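Local coordinates for protein transcriptional regulator, MarR family (Listeria monocytogenes str. 4b, PDB 2QWW) that probably binds DNA as a homodimeric winged helix-turn-helix repressor of the MarR family, controlling transcription, at residues 29-33 with 117-123; 47-51 with 111-115; 55-61 with 96-101. One frame throughout, in Å; residues are numbered along the deposited sequence.

Overall arrangement
The three contacts lie along a path from the dimerization region to the winged helix-turn-helix domain and are nested along the chain, interaction 3 inside interaction 2 and interaction 2 inside interaction 1. Interactions 1 and 2, with centres about 15 Å apart, meet where Asn33 ND2 lies 3.1 Å from Arg113 O, a probable hydrogen bond across to helix 105-115. Interactions 2 and 3, centres about 17 Å apart, meet through Val49 and Ile50, which do not touch 111-115: Val49 CG1 is 3.5 Å from Leu61 CD1 and Ile50 CD1 3.8 Å from Leu101 CD1. Interactions 1 and 3 do not touch; their nearest atoms are about 18 Å apart, on opposite sides of the chain's centre.

Interaction 1. Residues 29-33 with 117-123; sequences YADQN and NAFMYKA
Tyr29, Phe119 and Asn117 carry most of this contact, in which helix 29-33 meets the N-terminal part of helix 118-128 (118-123), segment axes 8.6 Å apart at closest approach and N-to-C directions 133° apart. The CA atoms of Tyr29 and Met120 are 5.7 Å apart, those of Asn33 and Asn117 6.2 Å. Tyr29, chi1 m, directs its ring at the second helix: CZ is 3.4 Å from Ala123 CB, CD1 is 3.9 Å from Phe119 CB, and CD2 is 3.8 Å from the SE of Met120 (selenomethionine), an oblique Met-aromatic contact. Asn117, chi1 t with phi/psi -63/100°, is the N-cap: its OD1 accepts from Phe119 N (2.9 Å) and weakly from Met120 N (3.3 Å), while ND2 donates to Tyr29 O (2.9 Å). One amide thus caps one helix and ties it to the other. In MarR proteins the N- and C-terminal helices build the dimer interface, and here Met120 also packs on Leu16 of the second subunit. Phe119, chi1 m, takes Gln32 CB over its ring face in a CH-pi contact, 4.3 Å from the centroid. A water bridges Asn33 OD1 (2.6 Å) and Ala118 N (3.1 Å), and Asn33 ND2 bonds to Arg113 O.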
# COMPACT_ATOMS: atom_id res chain seq x y z
N TYR A 29 -5.97 -7.88 6.86
CA TYR A 29 -6.97 -7.41 7.83
C TYR A 29 -7.77 -6.25 7.28
O TYR A 29 -8.90 -6.03 7.70
CB TYR A 29 -6.34 -6.97 9.16
CG TYR A 29 -5.88 -8.11 10.02
CD1 TYR A 29 -6.81 -8.95 10.63
CD2 TYR A 29 -4.53 -8.35 10.26
CE1 TYR A 29 -6.42 -10.00 11.41
CE2 TYR A 29 -4.12 -9.41 11.06
CZ TYR A 29 -5.08 -10.22 11.64
OH TYR A 29 -4.71 -11.29 12.44
N ALA A 30 -7.14 -5.45 6.41
CA ALA A 30 -7.81 -4.34 5.72
C ALA A 30 -8.88 -4.91 4.77
O ALA A 30 -9.95 -4.34 4.64
CB ALA A 30 -6.78 -3.51 4.94
N ASP A 31 -8.58 -6.05 4.14
CA ASP A 31 -9.54 -6.75 3.27
C ASP A 31 -10.71 -7.31 4.07
O ASP A 31 -11.83 -7.25 3.60
CB ASP A 31 -8.90 -7.94 2.55
CG ASP A 31 -7.86 -7.53 1.54
OD1 ASP A 31 -7.82 -6.35 1.13
OD2 ASP A 31 -7.07 -8.42 1.14
N GLN A 32 -10.44 -7.89 5.24
CA GLN A 32 -11.51 -8.39 6.09
C GLN A 32 -12.41 -7.25 6.52
O GLN A 32 -13.61 -7.42 6.65
CB GLN A 32 -11.01 -8.97 7.41
CG GLN A 32 -10.21 -10.22 7.38
CD GLN A 32 -10.00 -10.77 8.79
OE1 GLN A 32 -10.96 -10.92 9.57
NE2 GLN A 32 -8.76 -11.10 9.12
N ASN A 33 -11.80 -6.12 6.84
CA ASN A 33 -12.54 -4.98 7.30
C ASN A 33 -13.42 -4.44 6.18
O ASN A 33 -14.58 -4.17 6.38
CB ASN A 33 -11.57 -3.91 7.79
CG ASN A 33 -12.25 -2.81 8.56
OD1 ASN A 33 -13.22 -3.05 9.27
ND2 ASN A 33 -11.73 -1.61 8.44
N ASN A 117 -9.55 0.20 11.75
CA ASN A 117 -9.82 -1.21 11.43
C ASN A 117 -9.95 -2.13 12.64
O ASN A 117 -8.94 -2.57 13.20
CB ASN A 117 -8.74 -1.71 10.47
CG ASN A 117 -8.95 -3.14 10.04
OD1 ASN A 117 -9.79 -3.84 10.58
ND2 ASN A 117 -8.18 -3.58 9.06
N ALA A 118 -11.18 -2.45 13.03
CA ALA A 118 -11.46 -3.29 14.21
C ALA A 118 -10.81 -4.66 14.19
O ALA A 118 -10.51 -5.21 15.25
CB ALA A 118 -12.95 -3.42 14.45
N PHE A 119 -10.59 -5.22 13.01
CA PHE A 119 -9.91 -6.50 12.88
C PHE A 119 -8.39 -6.41 13.10
O PHE A 119 -7.75 -7.40 13.48
CB PHE A 119 -10.18 -7.12 11.49
CG PHE A 119 -11.62 -7.42 11.23
CD1 PHE A 119 -12.15 -8.66 11.53
CD2 PHE A 119 -12.46 -6.46 10.69
CE1 PHE A 119 -13.49 -8.94 11.29
CE2 PHE A 119 -13.80 -6.73 10.45
CZ PHE A 119 -14.31 -7.96 10.75
N MSE A 120 -7.82 -5.24 12.82
CA MSE A 120 -6.39 -5.00 13.01
C MSE A 120 -6.15 -4.77 14.48
O MSE A 120 -5.15 -5.22 15.04
CB MSE A 120 -5.94 -3.76 12.23
CG MSE A 120 -4.45 -3.49 12.26
SE MSE A 120 -3.54 -4.90 11.35
CE MSE A 120 -1.93 -4.88 12.11
N TYR A 121 -7.05 -4.03 15.10
CA TYR A 121 -6.98 -3.76 16.52
C TYR A 121 -7.05 -5.04 17.35
O TYR A 121 -6.18 -5.23 18.21
CB TYR A 121 -8.06 -2.79 16.96
CG TYR A 121 -7.69 -1.35 16.75
CD1 TYR A 121 -7.73 -0.78 15.49
CD2 TYR A 121 -7.30 -0.55 17.82
CE1 TYR A 121 -7.40 0.54 15.29
CE2 TYR A 121 -6.97 0.78 17.63
CZ TYR A 121 -7.02 1.32 16.36
OH TYR A 121 -6.69 2.63 16.14
N LYS A 122 -8.04 -5.90 17.10
CA LYS A 122 -8.15 -7.16 17.84
C LYS A 122 -6.87 -7.97 17.68
O LYS A 122 -6.35 -8.51 18.64
CB LYS A 122 -9.36 -7.99 17.40
N ALA A 123 -6.37 -8.04 16.45
CA ALA A 123 -5.11 -8.73 16.16
C ALA A 123 -3.91 -8.18 16.95
O ALA A 123 -3.07 -8.94 17.42
CB ALA A 123 -4.82 -8.65 14.69
O HOH W 1 -13.56 -1.50 11.36

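Interaction 2. Residues 47-51 with 111-115; sequences INVIY and SKRST
Ser111, chi1 t, points its side chain into helix 47-51 and overlaps Asn48 and Ile47: its OG donates a 2.7 Å hydrogen bond to Asn48 OD1, and its CB rests 3.7 Å from Ile47 CG2. Both segments are helical, with axes 10.3 Å apart at closest approach and a signed crossing angle of -112°, so contact is confined to a small patch where the CA atoms of Asn48 and Ser111 are 5.9 Å apart. Asn48, chi1 m, reaches across with its amide, ND2 lying 3.8 Å from Ser114 OG. Tyr51, chi1 t, points toward helix 111-115, its CD2 3.9 Å from Ser111 OG and its OH 3.4 Å from Lys112 CE. Thr115 OG1, chi1 p, turns back to Lys112 O (2.9 Å). The pair joins the first helix of the winged helix-turn-helix domain to the helix following its wing. Beyond it, Ile47 and Tyr51 touch Leu103 of strand 100-103, Val49 and Ile50 pack on helix 58-65, and Ser114 meets Leu37 of helix 8-37.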
# COMPACT_ATOMS: atom_id res chain seq x y z
N ILE A 47 -13.76 6.66 -1.05
CA ILE A 47 -14.49 7.23 0.09
C ILE A 47 -13.55 8.08 0.93
O ILE A 47 -13.89 9.18 1.31
CB ILE A 47 -15.09 6.14 0.99
CG1 ILE A 47 -16.21 5.39 0.28
CG2 ILE A 47 -15.66 6.75 2.28
CD1 ILE A 47 -17.52 6.11 0.19
N ASN A 48 -12.35 7.55 1.17
CA ASN A 48 -11.35 8.21 1.99
C ASN A 48 -10.78 9.49 1.35
O ASN A 48 -10.55 10.48 2.06
CB ASN A 48 -10.25 7.21 2.37
CG ASN A 48 -10.77 6.12 3.32
OD1 ASN A 48 -11.63 6.38 4.17
ND2 ASN A 48 -10.24 4.89 3.19
N VAL A 49 -10.57 9.47 0.05
CA VAL A 49 -10.15 10.66 -0.68
C VAL A 49 -11.24 11.72 -0.58
O VAL A 49 -10.96 12.87 -0.29
CB VAL A 49 -9.90 10.37 -2.16
CG1 VAL A 49 -9.73 11.66 -2.95
CG2 VAL A 49 -8.66 9.46 -2.35
N ILE A 50 -12.48 11.32 -0.79
CA ILE A 50 -13.60 12.28 -0.76
C ILE A 50 -13.80 12.87 0.64
O ILE A 50 -14.26 14.02 0.80
CB ILE A 50 -14.92 11.63 -1.30
CG1 ILE A 50 -14.77 11.21 -2.75
CG2 ILE A 50 -16.07 12.60 -1.22
CD1 ILE A 50 -15.95 10.42 -3.31
N TYR A 51 -13.46 12.10 1.66
CA TYR A 51 -13.60 12.55 3.03
C TYR A 51 -12.62 13.69 3.33
O TYR A 51 -12.99 14.66 3.97
CB TYR A 51 -13.34 11.39 4.00
CG TYR A 51 -13.60 11.73 5.46
CD1 TYR A 51 -14.83 12.23 5.88
CD2 TYR A 51 -12.62 11.50 6.42
CE1 TYR A 51 -15.07 12.52 7.21
CE2 TYR A 51 -12.85 11.79 7.76
CZ TYR A 51 -14.09 12.30 8.15
OH TYR A 51 -14.32 12.58 9.47
N SER A 111 -16.18 5.50 6.35
CA SER A 111 -14.81 5.97 6.18
C SER A 111 -14.10 5.78 7.52
O SER A 111 -13.05 5.14 7.60
CB SER A 111 -14.77 7.44 5.79
OG SER A 111 -13.44 7.84 5.51
N LYS A 112 -14.72 6.28 8.58
CA LYS A 112 -14.21 6.16 9.95
C LYS A 112 -13.94 4.70 10.37
O LYS A 112 -12.89 4.39 10.95
CB LYS A 112 -15.17 6.84 10.93
CG LYS A 112 -15.17 8.37 10.81
CD LYS A 112 -16.36 9.00 11.48
CE LYS A 112 -16.35 10.52 11.32
NZ LYS A 112 -17.59 11.14 11.88
N ARG A 113 -14.87 3.81 10.06
CA ARG A 113 -14.69 2.40 10.39
C ARG A 113 -13.59 1.77 9.53
O ARG A 113 -12.98 0.77 9.92
CB ARG A 113 -16.02 1.64 10.26
CG ARG A 113 -17.08 2.07 11.28
CD ARG A 113 -18.38 1.31 11.09
NE ARG A 113 -18.13 -0.13 11.10
CZ ARG A 113 -19.00 -1.07 10.72
NH1 ARG A 113 -20.21 -0.75 10.28
NH2 ARG A 113 -18.63 -2.35 10.78
N SER A 114 -13.32 2.35 8.36
CA SER A 114 -12.24 1.85 7.50
C SER A 114 -10.86 2.23 8.03
O SER A 114 -9.89 1.47 7.90
CB SER A 114 -12.39 2.41 6.08
OG SER A 114 -11.40 1.85 5.23
N THR A 115 -10.75 3.42 8.63
CA THR A 115 -9.46 3.89 9.17
C THR A 115 -9.15 3.25 10.52
O THR A 115 -7.99 2.92 10.79
CB THR A 115 -9.44 5.42 9.27
OG1 THR A 115 -10.52 5.87 10.10
CG2 THR A 115 -9.59 6.03 7.89

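Interaction 3. Residues 55-61 with 96-101; sequences GISVADL and SMDLTL
Val58, chi1 t, is the apolar centre: its CG1 is 3.4 Å from CE of Met97 (selenomethionine), and its CG2 is 3.7 Å from Leu99 CB and 4.0 Å from Leu101 CD1. Leu61 CD2 extends the patch to Leu101 CD1 at 3.8 Å, while Ala59 CB lies 3.9 Å from Met97 CB. Around this core the two segments run antiparallel, with Ser57 and Thr100 a non-hydrogen-bonded pair (CA-CA 4.2 Å). Gly55 N donates to Leu101 O (2.8 Å) and Leu101 N to Ile56 O (3.0 Å); past the pair, Val58 N donates to Leu99 O and Ala59 N to Met97 O, each at 2.7 Å. Gly55, at phi/psi 89/7°, adopts a conformation that calls for glycine. This short strand set against a wing strand is characteristic of the winged helix-turn-helix domain, and Thr100 also bonds through its backbone to Leu88. At the polar edge Ser57, chi1 p, is the N-cap of the following helix, its OG accepting from Asp60 N (3.0 Å), and Ser96 OG accepts from Asp98 N (2.9 Å) in an ST turn. Because all four cross-segment hydrogen bonds are backbone to backbone, apart from Gly55 side-chain identity enters mainly through the apolar packing.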
# COMPACT_ATOMS: atom_id res chain seq x y z
N GLY A 55 -15.83 18.26 -2.08
CA GLY A 55 -15.93 19.10 -3.23
C GLY A 55 -14.91 18.72 -4.28
O GLY A 55 -14.77 19.43 -5.26
N ILE A 56 -14.18 17.63 -4.08
CA ILE A 56 -13.21 17.17 -5.09
C ILE A 56 -13.96 16.83 -6.38
O ILE A 56 -15.13 16.46 -6.33
CB ILE A 56 -12.37 15.95 -4.61
CG1 ILE A 56 -11.24 15.65 -5.59
CG2 ILE A 56 -13.24 14.70 -4.39
CD1 ILE A 56 -10.32 14.56 -5.15
N SER A 57 -13.29 16.98 -7.52
CA SER A 57 -13.91 16.68 -8.80
C SER A 57 -13.63 15.23 -9.20
O SER A 57 -12.60 14.66 -8.83
CB SER A 57 -13.39 17.60 -9.89
OG SER A 57 -12.05 17.28 -10.26
N VAL A 58 -14.54 14.66 -9.97
CA VAL A 58 -14.36 13.29 -10.45
C VAL A 58 -13.07 13.23 -11.27
O VAL A 58 -12.34 12.26 -11.16
CB VAL A 58 -15.60 12.78 -11.24
CG1 VAL A 58 -15.33 11.41 -11.83
CG2 VAL A 58 -16.82 12.69 -10.34
N ALA A 59 -12.80 14.27 -12.06
CA ALA A 59 -11.57 14.37 -12.85
C ALA A 59 -10.32 14.23 -11.99
O ALA A 59 -9.38 13.54 -12.37
CB ALA A 59 -11.52 15.70 -13.57
N ASP A 60 -10.31 14.89 -10.84
CA ASP A 60 -9.16 14.85 -9.93
C ASP A 60 -9.17 13.62 -9.04
O ASP A 60 -8.12 13.18 -8.56
CB ASP A 60 -9.12 16.11 -9.08
CG ASP A 60 -8.88 17.35 -9.91
OD1 ASP A 60 -8.08 17.25 -10.86
OD2 ASP A 60 -9.48 18.40 -9.63
N LEU A 61 -10.35 13.07 -8.82
CA LEU A 61 -10.51 11.87 -8.00
C LEU A 61 -9.82 10.71 -8.70
O LEU A 61 -9.03 9.98 -8.09
CB LEU A 61 -12.00 11.63 -7.74
CG LEU A 61 -12.44 10.46 -6.86
CD1 LEU A 61 -11.70 10.41 -5.54
CD2 LEU A 61 -13.93 10.57 -6.63
N SER A 96 -19.84 12.45 -15.33
CA SER A 96 -19.02 13.61 -15.67
C SER A 96 -17.72 13.73 -14.90
O SER A 96 -17.67 13.46 -13.70
CB SER A 96 -19.81 14.90 -15.42
OG SER A 96 -18.96 16.03 -15.53
N MSE A 97 -16.67 14.16 -15.59
CA MSE A 97 -15.37 14.41 -14.96
C MSE A 97 -15.42 15.72 -14.16
O MSE A 97 -14.63 15.90 -13.23
CB MSE A 97 -14.25 14.48 -16.01
CG MSE A 97 -13.83 13.15 -16.67
SE MSE A 97 -13.30 11.70 -15.42
CE MSE A 97 -15.09 10.87 -15.14
N ASP A 98 -16.34 16.61 -14.53
CA ASP A 98 -16.51 17.92 -13.86
C ASP A 98 -17.41 17.84 -12.63
O ASP A 98 -17.62 18.83 -11.93
CB ASP A 98 -17.09 18.95 -14.84
CG ASP A 98 -16.16 19.24 -16.01
N LEU A 99 -17.96 16.66 -12.37
CA LEU A 99 -18.82 16.43 -11.21
C LEU A 99 -18.02 16.55 -9.91
O LEU A 99 -16.91 16.03 -9.82
CB LEU A 99 -19.44 15.04 -11.34
CG LEU A 99 -20.38 14.54 -10.25
CD1 LEU A 99 -21.63 15.41 -10.18
CD2 LEU A 99 -20.72 13.10 -10.54
N THR A 100 -18.57 17.24 -8.91
CA THR A 100 -17.92 17.40 -7.61
C THR A 100 -18.72 16.68 -6.53
O THR A 100 -19.94 16.68 -6.56
CB THR A 100 -17.75 18.87 -7.23
OG1 THR A 100 -19.04 19.51 -7.26
CG2 THR A 100 -16.84 19.56 -8.20
N LEU A 101 -18.02 16.15 -5.54
CA LEU A 101 -18.62 15.27 -4.55
C LEU A 101 -18.24 15.53 -3.10
O LEU A 101 -17.12 15.94 -2.82
CB LEU A 101 -18.13 13.84 -4.86
CG LEU A 101 -18.27 13.29 -6.28
CD1 LEU A 101 -17.48 12.02 -6.44
CD2 LEU A 101 -19.73 13.07 -6.64